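Local coordinates for outer membrane usher protein PapC (Escherichia coli, PDB 3L48), which serves as the outer membrane usher through which pilus subunits are exported and assembled, this piece being its C-terminal domain, at residues N59-G62 and K63-Q67. Numbering follows the deposited sequence. Where two conformers were deposited one is given.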
loop_
_atom_site.group_PDB
_atom_site.type_symbol
_atom_site.label_atom_id
_atom_site.label_comp_id
_atom_site.label_asym_id
_atom_site.label_seq_id
_atom_site.Cartn_x
_atom_site.Cartn_y
_atom_site.Cartn_z
ATOM N N ASN A 59 -6.114 -3.071 4.174
ATOM C CA ASN A 59 -7.270 -3.552 4.914
ATOM C C ASN A 59 -8.583 -2.923 4.473
ATOM O O ASN A 59 -8.660 -1.717 4.238
ATOM C CB ASN A 59 -7.071 -3.307 6.411
ATOM C CG ASN A 59 -5.636 -3.513 6.847
ATOM O OD1 ASN A 59 -4.882 -2.551 7.022
ATOM N ND2 ASN A 59 -5.244 -4.771 7.015
ATOM N N TRP A 60 -9.609 -3.760 4.350
ATOM C CA TRP A 60 -10.987 -3.291 4.255
ATOM C C TRP A 60 -11.947 -4.403 4.667
ATOM O O TRP A 60 -11.569 -5.573 4.698
ATOM C CB TRP A 60 -11.316 -2.730 2.864
ATOM C CG TRP A 60 -11.404 -3.729 1.754
ATOM C CD1 TRP A 60 -12.509 -4.435 1.365
ATOM C CD2 TRP A 60 -10.350 -4.103 0.854
ATOM N NE1 TRP A 60 -12.202 -5.236 0.287
ATOM C CE2 TRP A 60 -10.890 -5.052 -0.043
ATOM C CE3 TRP A 60 -9.008 -3.731 0.725
ATOM C CZ2 TRP A 60 -10.124 -5.637 -1.052
ATOM C CZ3 TRP A 60 -8.254 -4.314 -0.277
ATOM C CH2 TRP A 60 -8.814 -5.256 -1.154
ATOM N N ASP A 61 -13.179 -4.028 4.998
ATOM C CA ASP A 61 -14.165 -4.976 5.505
ATOM C C ASP A 61 -13.617 -5.713 6.721
ATOM O O ASP A 61 -13.728 -6.935 6.824
ATOM C CB ASP A 61 -14.589 -5.963 4.414
ATOM C CG ASP A 61 -15.407 -5.302 3.318
ATOM O OD1 ASP A 61 -15.855 -4.153 3.523
ATOM O OD2 ASP A 61 -15.607 -5.930 2.255
ATOM N N GLY A 62 -13.014 -4.952 7.631
ATOM C CA GLY A 62 -12.489 -5.485 8.877
ATOM C C GLY A 62 -11.543 -6.655 8.706
ATOM O O GLY A 62 -11.566 -7.600 9.494
ATOM N N LYS A 63 -10.693 -6.586 7.689
ATOM C CA LYS A 63 -9.840 -7.715 7.350
ATOM C C LYS A 63 -8.637 -7.313 6.498
ATOM O O LYS A 63 -8.732 -6.423 5.652
ATOM C CB LYS A 63 -10.677 -8.772 6.623
ATOM C CG LYS A 63 -9.890 -9.803 5.841
ATOM C CD LYS A 63 -10.821 -10.875 5.292
ATOM C CE LYS A 63 -10.105 -11.792 4.312
ATOM N NZ LYS A 63 -8.871 -12.390 4.900
ATOM N N ILE A 64 -7.501 -7.961 6.742
ATOM C CA ILE A 64 -6.367 -7.846 5.837
ATOM C C ILE A 64 -6.740 -8.548 4.539
ATOM O O ILE A 64 -6.962 -9.758 4.522
ATOM C CB ILE A 64 -5.102 -8.509 6.411
ATOM C CG1 ILE A 64 -4.724 -7.880 7.753
ATOM C CG2 ILE A 64 -3.946 -8.393 5.428
ATOM C CD1 ILE A 64 -3.451 -8.442 8.345
ATOM N N GLN A 65 -6.816 -7.787 3.453
ATOM C CA GLN A 65 -7.246 -8.334 2.172
ATOM C C GLN A 65 -6.067 -8.791 1.317
ATOM O O GLN A 65 -6.129 -9.829 0.658
ATOM C CB GLN A 65 -8.095 -7.308 1.420
ATOM C CG GLN A 65 -9.342 -6.876 2.176
ATOM C CD GLN A 65 -10.498 -7.848 2.014
ATOM O OE1 GLN A 65 -11.532 -7.712 2.668
ATOM N NE2 GLN A 65 -10.333 -8.825 1.133
ATOM N N CYS A 66 -4.994 -8.005 1.329
ATOM C CA CYS A 66 -3.797 -8.332 0.563
ATOM C C CYS A 66 -2.577 -7.598 1.101
ATOM O O CYS A 66 -2.701 -6.673 1.904
ATOM C CB CYS A 66 -4.002 -8.026 -0.923
ATOM S SG CYS A 66 -4.918 -6.504 -1.257
ATOM N N GLN A 67 -1.399 -8.018 0.656
ATOM C CA GLN A 67 -0.157 -7.415 1.109
ATOM C C GLN A 67 0.731 -7.019 -0.059
ATOM O O GLN A 67 0.666 -7.620 -1.132
ATOM C CB GLN A 67 0.585 -8.360 2.057
ATOM C CG GLN A 67 -0.132 -8.559 3.380
ATOM C CD GLN A 67 0.655 -9.394 4.367
ATOM O OE1 GLN A 67 0.611 -9.149 5.574
ATOM N NE2 GLN A 67 1.385 -10.383 3.862
#
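One face of the Trp-60 indole is overlaid by Gln-65, whose CG sits over the middle of the six-membered ring in a CH-pi contact. A little further along, Gln-65 CB lies 3.4 Å from Trp-60 CH2, and the terminal amide of Gln-65 stacks above the ring system, its plane only 13° from that of the indole. In the plane of the ring, at an edge, sits OD1 of Asp-61. The SG of Cys-66 approaches obliquely, 4.1 Å from CH2 of Trp-60 in one of two conformers, so this sulfur-aromatic contact is tentative. The indole gets beneath Gln-65 because CG of Trp-60 lies between its own backbone N and carbonyl carbon (chi1 70°). Pro-22 and Pro-23, from a neighbouring loop, also touch it; an alanine in place of Trp-60 would probably leave the Gln-65 side chain without its platform, freer to turn, and those prolines without this partner.

Behind the ring, the chain reverses. Trp-60 N donates to Lys-63 O at 3.1 Å with an N-H...O angle of 140°; the return bond, Lys-63 N to Trp-60 O, is weak at 3.3 Å. The Lys-63 side chain curls back at its end, and NZ makes a weak bond to Ile-64 O, also 3.3 Å. One step further from the turn, Asn-59 and Ile-64 form a non-hydrogen-bonded antiparallel pair, their side chains alongside each other on the same sheet face.

Cys-66 is disulfide-bonded to Cys-84, tying this edge strand to strand 78-84 of the other sheet. Gln-65 and Cys-66 together face Val-58 in a classic beta bulge, and Asp-61 and Gly-62, both with positive phi, form a turn close to type I' in a tight two-residue beta hairpin linking strands 55-59 and 64-69 of this Ig-like domain.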